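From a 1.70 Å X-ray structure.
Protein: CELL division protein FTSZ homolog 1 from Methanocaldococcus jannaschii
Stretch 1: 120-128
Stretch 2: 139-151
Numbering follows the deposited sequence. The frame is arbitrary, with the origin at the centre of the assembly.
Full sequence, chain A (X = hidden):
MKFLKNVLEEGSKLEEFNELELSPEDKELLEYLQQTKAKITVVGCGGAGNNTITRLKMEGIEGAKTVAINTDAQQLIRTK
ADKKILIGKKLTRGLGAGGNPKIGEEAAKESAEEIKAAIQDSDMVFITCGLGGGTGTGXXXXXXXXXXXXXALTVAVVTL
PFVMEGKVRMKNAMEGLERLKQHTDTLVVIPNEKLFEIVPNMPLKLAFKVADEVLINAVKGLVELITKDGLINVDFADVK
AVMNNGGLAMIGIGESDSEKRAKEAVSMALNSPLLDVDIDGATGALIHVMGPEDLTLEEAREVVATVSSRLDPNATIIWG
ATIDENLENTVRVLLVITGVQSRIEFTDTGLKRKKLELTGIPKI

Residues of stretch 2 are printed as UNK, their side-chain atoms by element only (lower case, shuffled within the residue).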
ATOM      1  N   GLN A 120      14.147  -2.481 -12.026  1.00 18.34           N
ATOM      2  CA  GLN A 120      15.584  -2.577 -11.772  1.00 31.79           C
ATOM      3  C   GLN A 120      16.106  -1.344 -11.032  1.00 16.91           C
ATOM      4  O   GLN A 120      15.707  -0.215 -11.329  1.00 28.99           O
ATOM      5  CB  GLN A 120      16.344  -2.757 -13.093  1.00 29.94           C
ATOM      6  CG  GLN A 120      17.792  -3.225 -12.945  1.00 45.83           C
ATOM      7  CD  GLN A 120      17.911  -4.714 -12.664  1.00336.65           C
ATOM      8  OE1 GLN A 120      18.376  -5.120 -11.600  1.00 70.91           O
ATOM      9  NE2 GLN A 120      17.488  -5.534 -13.621  1.00 65.04           N
ATOM     10  N   ASP A 121      16.987  -1.584 -10.061  1.00 35.08           N
ATOM     11  CA  ASP A 121      17.644  -0.530  -9.273  1.00 29.27           C
ATOM     12  C   ASP A 121      16.740   0.169  -8.253  1.00 25.21           C
ATOM     13  O   ASP A 121      17.158   1.134  -7.608  1.00 22.89           O
ATOM     14  CB  ASP A 121      18.343   0.501 -10.179  1.00 38.34           C
ATOM     15  CG  ASP A 121      19.365  -0.131 -11.112  1.00282.65           C
ATOM     16  OD1 ASP A 121      20.100  -1.045 -10.680  1.00 43.46           O
ATOM     17  OD2 ASP A 121      19.438   0.297 -12.283  1.00 49.33           O
ATOM     18  N   SER A 122      15.508  -0.320  -8.100  1.00 15.30           N
ATOM     19  CA  SER A 122      14.623   0.160  -7.038  1.00 13.83           C
ATOM     20  C   SER A 122      15.107  -0.356  -5.686  1.00 15.27           C
ATOM     21  O   SER A 122      15.484  -1.525  -5.558  1.00 15.33           O
ATOM     22  CB  SER A 122      13.179  -0.292  -7.271  1.00 14.57           C
ATOM     23  OG  SER A 122      12.673   0.183  -8.505  1.00 20.42           O
ATOM     24  N   ASP A 123      15.108   0.525  -4.688  1.00 12.13           N
ATOM     25  CA  ASP A 123      15.402   0.141  -3.309  1.00 12.19           C
ATOM     26  C   ASP A 123      14.156  -0.445  -2.652  1.00 12.73           C
ATOM     27  O   ASP A 123      14.249  -1.279  -1.749  1.00 11.85           O
ATOM     28  CB  ASP A 123      15.887   1.351  -2.504  1.00 14.74           C
ATOM     29  CG  ASP A 123      17.173   1.944  -3.050  1.00 21.07           C
ATOM     30  OD1 ASP A 123      18.174   1.205  -3.166  1.00 19.79           O
ATOM     31  OD2 ASP A 123      17.182   3.155  -3.354  1.00 18.86           O
ATOM     32  N   MET A 124      12.993   0.007  -3.118  1.00 10.05           N
ATOM     33  CA  MET A 124      11.710  -0.421  -2.578  1.00  8.66           C
ATOM     34  C   MET A 124      10.695  -0.546  -3.708  1.00 11.40           C
ATOM     35  O   MET A 124      10.618   0.321  -4.580  1.00 11.73           O
ATOM     36  CB  MET A 124      11.219   0.589  -1.538  1.00  9.74           C
ATOM     37  CG  MET A 124      10.073   0.106  -0.669  1.00 14.21           C
ATOM     38  SD  MET A 124       9.595   1.371   0.522  1.00 14.17           S
ATOM     39  CE  MET A 124       8.459   0.455   1.557  1.00 15.38           C
ATOM     40  N   VAL A 125       9.932  -1.636  -3.699  1.00  7.85           N
ATOM     41  CA  VAL A 125       8.882  -1.847  -4.696  1.00 10.01           C
ATOM     42  C   VAL A 125       7.539  -2.102  -4.015  1.00 11.09           C
ATOM     43  O   VAL A 125       7.419  -2.992  -3.170  1.00 10.48           O
ATOM     44  CB  VAL A 125       9.214  -3.015  -5.671  1.00  9.80           C
ATOM     45  CG1 VAL A 125       8.066  -3.247  -6.655  1.00 10.88           C
ATOM     46  CG2 VAL A 125      10.506  -2.744  -6.429  1.00 10.31           C
ATOM     47  N   PHE A 126       6.544  -1.298  -4.382  1.00 10.17           N
ATOM     48  CA  PHE A 126       5.166  -1.521  -3.962  1.00  8.48           C
ATOM     49  C   PHE A 126       4.426  -2.285  -5.055  1.00  8.79           C
ATOM     50  O   PHE A 126       4.468  -1.899  -6.224  1.00 13.32           O
ATOM     51  CB  PHE A 126       4.456  -0.191  -3.693  1.00 10.45           C
ATOM     52  CG  PHE A 126       4.870   0.476  -2.410  1.00  9.98           C
ATOM     53  CD1 PHE A 126       6.026   1.248  -2.351  1.00 10.33           C
ATOM     54  CD2 PHE A 126       4.089   0.349  -1.265  1.00 13.91           C
ATOM     55  CE1 PHE A 126       6.407   1.870  -1.166  1.00 13.40           C
ATOM     56  CE2 PHE A 126       4.460   0.971  -0.075  1.00 15.26           C
ATOM     57  CZ  PHE A 126       5.619   1.733  -0.027  1.00 15.66           C
ATOM     58  N   ILE A 127       3.769  -3.375  -4.671  1.00  8.71           N
ATOM     59  CA  ILE A 127       2.923  -4.130  -5.594  1.00 10.90           C
ATOM     60  C   ILE A 127       1.475  -3.990  -5.139  1.00 12.17           C
ATOM     61  O   ILE A 127       1.129  -4.367  -4.017  1.00 11.46           O
ATOM     62  CB  ILE A 127       3.317  -5.634  -5.675  1.00 11.39           C
ATOM     63  CG1 ILE A 127       4.776  -5.801  -6.109  1.00 12.00           C
ATOM     64  CG2 ILE A 127       2.407  -6.384  -6.646  1.00 13.77           C
ATOM     65  CD1 ILE A 127       5.750  -5.960  -4.964  1.00 15.59           C
ATOM     66  N   THR A 128       0.635  -3.441  -6.011  1.00  9.03           N
ATOM     67  CA  THR A 128      -0.763  -3.193  -5.660  1.00  9.88           C
ATOM     68  C   THR A 128      -1.748  -3.754  -6.685  1.00 12.30           C
ATOM     69  O   THR A 128      -1.512  -3.696  -7.894  1.00 12.49           O
ATOM     70  CB  THR A 128      -1.037  -1.685  -5.376  1.00 12.93           C
ATOM     71  OG1 THR A 128      -2.358  -1.527  -4.840  1.00 13.56           O
ATOM     72  CG2 THR A 128      -0.889  -0.828  -6.638  1.00 13.91           C
ATOM     73  N   UNK A 139      -0.496 -12.217 -11.375  1.00 11.26           N
ATOM     74  CA  UNK A 139       0.753 -11.504 -11.660  1.00 12.68           C
ATOM     75  C   UNK A 139       1.431 -10.895 -10.432  1.00 11.08           C
ATOM     76  O   UNK A 139       2.658 -10.803 -10.388  1.00 12.27           O
ATOM     77  o   UNK A 139      -0.292  -9.384 -12.242  1.00 13.20           O
ATOM     78  c   UNK A 139       0.535 -10.427 -12.726  1.00 11.75           C
ATOM     79  N   UNK A 140       0.638 -10.480  -9.445  1.00 10.04           N
ATOM     80  CA  UNK A 140       1.177  -9.828  -8.243  1.00 11.49           C
ATOM     81  C   UNK A 140       2.294 -10.620  -7.540  1.00 11.10           C
ATOM     82  O   UNK A 140       3.345 -10.045  -7.246  1.00 12.54           O
ATOM     83  c   UNK A 140       0.056  -9.459  -7.260  1.00 12.41           C
ATOM     84  N   UNK A 141       2.082 -11.932  -7.275  1.00 11.58           N
ATOM     85  CA  UNK A 141       3.154 -12.735  -6.665  1.00 12.98           C
ATOM     86  C   UNK A 141       4.400 -12.874  -7.542  1.00 14.26           C
ATOM     87  O   UNK A 141       5.506 -13.000  -7.014  1.00 12.44           O
ATOM     88  c   UNK A 141       1.033 -13.839  -6.480  1.00 14.92           C
ATOM     89  c   UNK A 141       2.496 -14.107  -6.462  1.00 14.46           C
ATOM     90  c   UNK A 141       0.869 -12.745  -7.480  1.00 11.39           C
ATOM     91  N   UNK A 142       4.222 -12.850  -8.862  1.00 11.75           N
ATOM     92  CA  UNK A 142       5.350 -12.909  -9.796  1.00 11.29           C
ATOM     93  C   UNK A 142       6.182 -11.622  -9.725  1.00 10.72           C
ATOM     94  O   UNK A 142       7.412 -11.677  -9.651  1.00 12.22           O
ATOM     95  c   UNK A 142       6.096 -13.251 -12.198  1.00 14.34           C
ATOM     96  c   UNK A 142       4.106 -14.493 -11.328  1.00 14.02           C
ATOM     97  c   UNK A 142       4.896 -13.193 -11.254  1.00 11.80           C
ATOM     98  N   UNK A 143       5.507 -10.472  -9.736  1.00 13.16           N
ATOM     99  CA  UNK A 143       6.179  -9.178  -9.577  1.00  9.44           C
ATOM    100  C   UNK A 143       6.928  -9.132  -8.241  1.00 11.91           C
ATOM    101  O   UNK A 143       8.077  -8.684  -8.181  1.00 11.73           O
ATOM    102  c   UNK A 143       5.187  -7.984  -9.684  1.00 11.71           C
ATOM    103  c   UNK A 143       5.916  -6.655  -9.523  1.00 11.11           C
ATOM    104  c   UNK A 143       4.450  -8.013 -11.016  1.00 10.83           C
ATOM    105  N   UNK A 144       6.274  -9.616  -7.185  1.00 10.97           N
ATOM    106  CA  UNK A 144       6.874  -9.686  -5.852  1.00  9.79           C
ATOM    107  C   UNK A 144       8.142 -10.543  -5.835  1.00 12.55           C
ATOM    108  O   UNK A 144       9.141 -10.160  -5.227  1.00 12.18           O
ATOM    109  c   UNK A 144       5.861 -10.201  -4.837  1.00 10.66           C
ATOM    110  N   UNK A 145       8.096 -11.692  -6.511  1.00 13.12           N
ATOM    111  CA  UNK A 145       9.257 -12.580  -6.610  1.00 13.54           C
ATOM    112  C   UNK A 145      10.413 -11.906  -7.355  1.00 11.31           C
ATOM    113  O   UNK A 145      11.567 -11.995  -6.930  1.00 12.39           O
ATOM    114  c   UNK A 145       8.880 -13.905  -7.283  1.00 12.93           C
ATOM    115  o   UNK A 145      10.470 -17.180  -7.913  1.00 27.79           O
ATOM    116  c   UNK A 145      10.012 -14.933  -7.294  1.00 18.23           C
ATOM    117  c   UNK A 145       9.635 -16.254  -7.948  1.00 40.33           C
ATOM    118  o   UNK A 145       8.517 -16.372  -8.495  1.00 26.59           O
ATOM    119  N   UNK A 146      10.089 -11.231  -8.457  1.00 12.68           N
ATOM    120  CA  UNK A 146      11.076 -10.489  -9.245  1.00 12.30           C
ATOM    121  C   UNK A 146      11.702  -9.363  -8.413  1.00 15.54           C
ATOM    122  O   UNK A 146      12.918  -9.145  -8.459  1.00 13.59           O
ATOM    123  c   UNK A 146      10.062 -11.093 -11.490  1.00 17.06           C
ATOM    124  c   UNK A 146       9.097 -10.710 -12.605  1.00 16.06           C
ATOM    125  c   UNK A 146      10.454  -9.937 -10.559  1.00 10.63           C
ATOM    126  c   UNK A 146      11.423  -8.991 -11.271  1.00 12.28           C
ATOM    127  N   UNK A 147      10.863  -8.669  -7.643  1.00 12.98           N
ATOM    128  CA  UNK A 147      11.313  -7.599  -6.753  1.00 12.44           C
ATOM    129  C   UNK A 147      12.284  -8.108  -5.689  1.00 10.37           C
ATOM    130  O   UNK A 147      13.312  -7.481  -5.432  1.00 14.09           O
ATOM    131  o   UNK A 147      10.546  -5.941  -5.149  1.00 15.26           O
ATOM    132  c   UNK A 147      10.115  -6.913  -6.088  1.00 14.88           C
ATOM    133  N   UNK A 148      11.954  -9.242  -5.074  1.00 10.68           N
ATOM    134  CA  UNK A 148      12.819  -9.850  -4.063  1.00  9.64           C
ATOM    135  C   UNK A 148      14.192 -10.202  -4.631  1.00 12.18           C
ATOM    136  O   UNK A 148      15.214  -9.998  -3.968  1.00 13.50           O
ATOM    137  c   UNK A 148      12.163 -11.097  -3.460  1.00 14.24           C
ATOM    138  c   UNK A 148      12.473 -10.905  -0.329  1.00 33.22           C
ATOM    139  n   UNK A 148      13.164 -10.085   0.705  1.00 23.73           N
ATOM    140  c   UNK A 148      11.062 -10.812  -2.435  1.00 21.77           C
ATOM    141  c   UNK A 148      11.571 -10.051  -1.207  1.00 24.84           C
ATOM    142  N   UNK A 149      14.205 -10.707  -5.864  1.00 12.82           N
ATOM    143  CA  UNK A 149      15.432 -11.155  -6.529  1.00 12.78           C
ATOM    144  C   UNK A 149      16.359 -10.019  -6.972  1.00 15.74           C
ATOM    145  O   UNK A 149      17.528 -10.257  -7.280  1.00 20.04           O
ATOM    146  c   UNK A 149      15.034 -14.784  -9.417  1.00 56.29           C
ATOM    147  c   UNK A 149      14.581 -13.446  -7.316  1.00 16.00           C
ATOM    148  n   UNK A 149      14.425 -15.527 -10.554  1.00 37.70           N
ATOM    149  c   UNK A 149      13.971 -14.195  -8.497  1.00 19.45           C
ATOM    150  c   UNK A 149      15.095 -12.065  -7.717  1.00 11.87           C
ATOM    151  N   UNK A 150      15.842  -8.791  -7.014  1.00 15.67           N
ATOM    152  CA  UNK A 150      16.684  -7.623  -7.296  1.00 12.23           C
ATOM    153  C   UNK A 150      17.114  -6.899  -6.010  1.00 13.63           C
ATOM    154  O   UNK A 150      17.737  -5.835  -6.063  1.00 20.15           O
ATOM    155  c   UNK A 150      14.330  -4.733  -8.342  1.00 33.17           C
ATOM    156  c   UNK A 150      14.711  -6.085  -7.783  1.00 20.21           C
ATOM    157  c   UNK A 150      16.039  -6.635  -8.313  1.00 15.05           C
ATOM    158  c   UNK A 150      15.871  -7.303  -9.680  1.00 17.44           C
ATOM    159  N   UNK A 151      16.776  -7.490  -4.864  1.00 11.42           N
ATOM    160  CA  UNK A 151      17.225  -6.999  -3.560  1.00 11.31           C
ATOM    161  C   UNK A 151      16.414  -5.857  -2.976  1.00 15.55           C
ATOM    162  O   UNK A 151      16.826  -5.237  -1.994  1.00 14.58           O
TER
HETATM  163  O   HOH W   1      17.561  -2.937  -6.651  1.00 27.69           O

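Position 139, on a helix that begins earlier in the chain, carries one carbon followed by one oxygen and touches nothing on stretch 1; a single carbon ending in a hydroxyl is serine, S139. Position 140 has one side-chain carbon, 3.9 Å from I127 CG2 as measured from its CB, so it is alanine, A140. At 141 three carbons close a ring onto the backbone N, which identifies proline, P141. The ring leaves this N without a hydrogen to donate, and the helix is kinked here.

Position 142 has three carbons, one carrying the other two, and lies out of reach of stretch 1: a beta-branched, wholly carbon side chain of this size fits valine, V142. The same fork recurs at 143, now directed toward the strand, with one branch 3.7 Å from I127 CG1. This is V143, and the branch is its CG1. Position 144 again has a lone carbon, its CB standing 4.2 Å from I127 CD1; it is alanine, A144.

At 145 three carbons run outward and the third carries two oxygens, a carboxylate out of reach of the strand. The carbon count favours glutamate, E145, over the shorter aspartate. Position 146 has four carbons, forked at the first with one arm two carbons long, the pattern of isoleucine; I146 makes no contact with stretch 1. Position 147 has one carbon and one oxygen and points toward the strand, its oxygen 3.3 Å from V125 CB. It is serine, S147, whose OG finds its hydrogen bond elsewhere in the structure.

Positions 148 and 149 each show four carbons in a row ending in nitrogen, out of reach of stretch 1; they are the lysines K148 and K149. Position 150 repeats the four-carbon fork and points toward stretch 1, approaching Q120 OE1 to 3.8 Å through its one-carbon arm: isoleucine, I150, with CG2 as that atom. Position 151 has no side-chain atoms and a positive phi of 82°, as suits glycine, G151.

The helix runs nearly antiparallel to strand 124-128, at 173°, with 8.7 Å between axes at closest approach. Strand alternation turns V125 and I127 toward the helix while M124, F126 and T128 point away. I127 packs against A140, V143 and A144. No direct hydrogen bond joins the stretches, but a water donates to S122 O (2.7 Å) and to I150 O (3.0 Å), bridging the two backbones beside the I150 contact.

Stretch 2, residues 139-151: SAPVVAEISKKIG
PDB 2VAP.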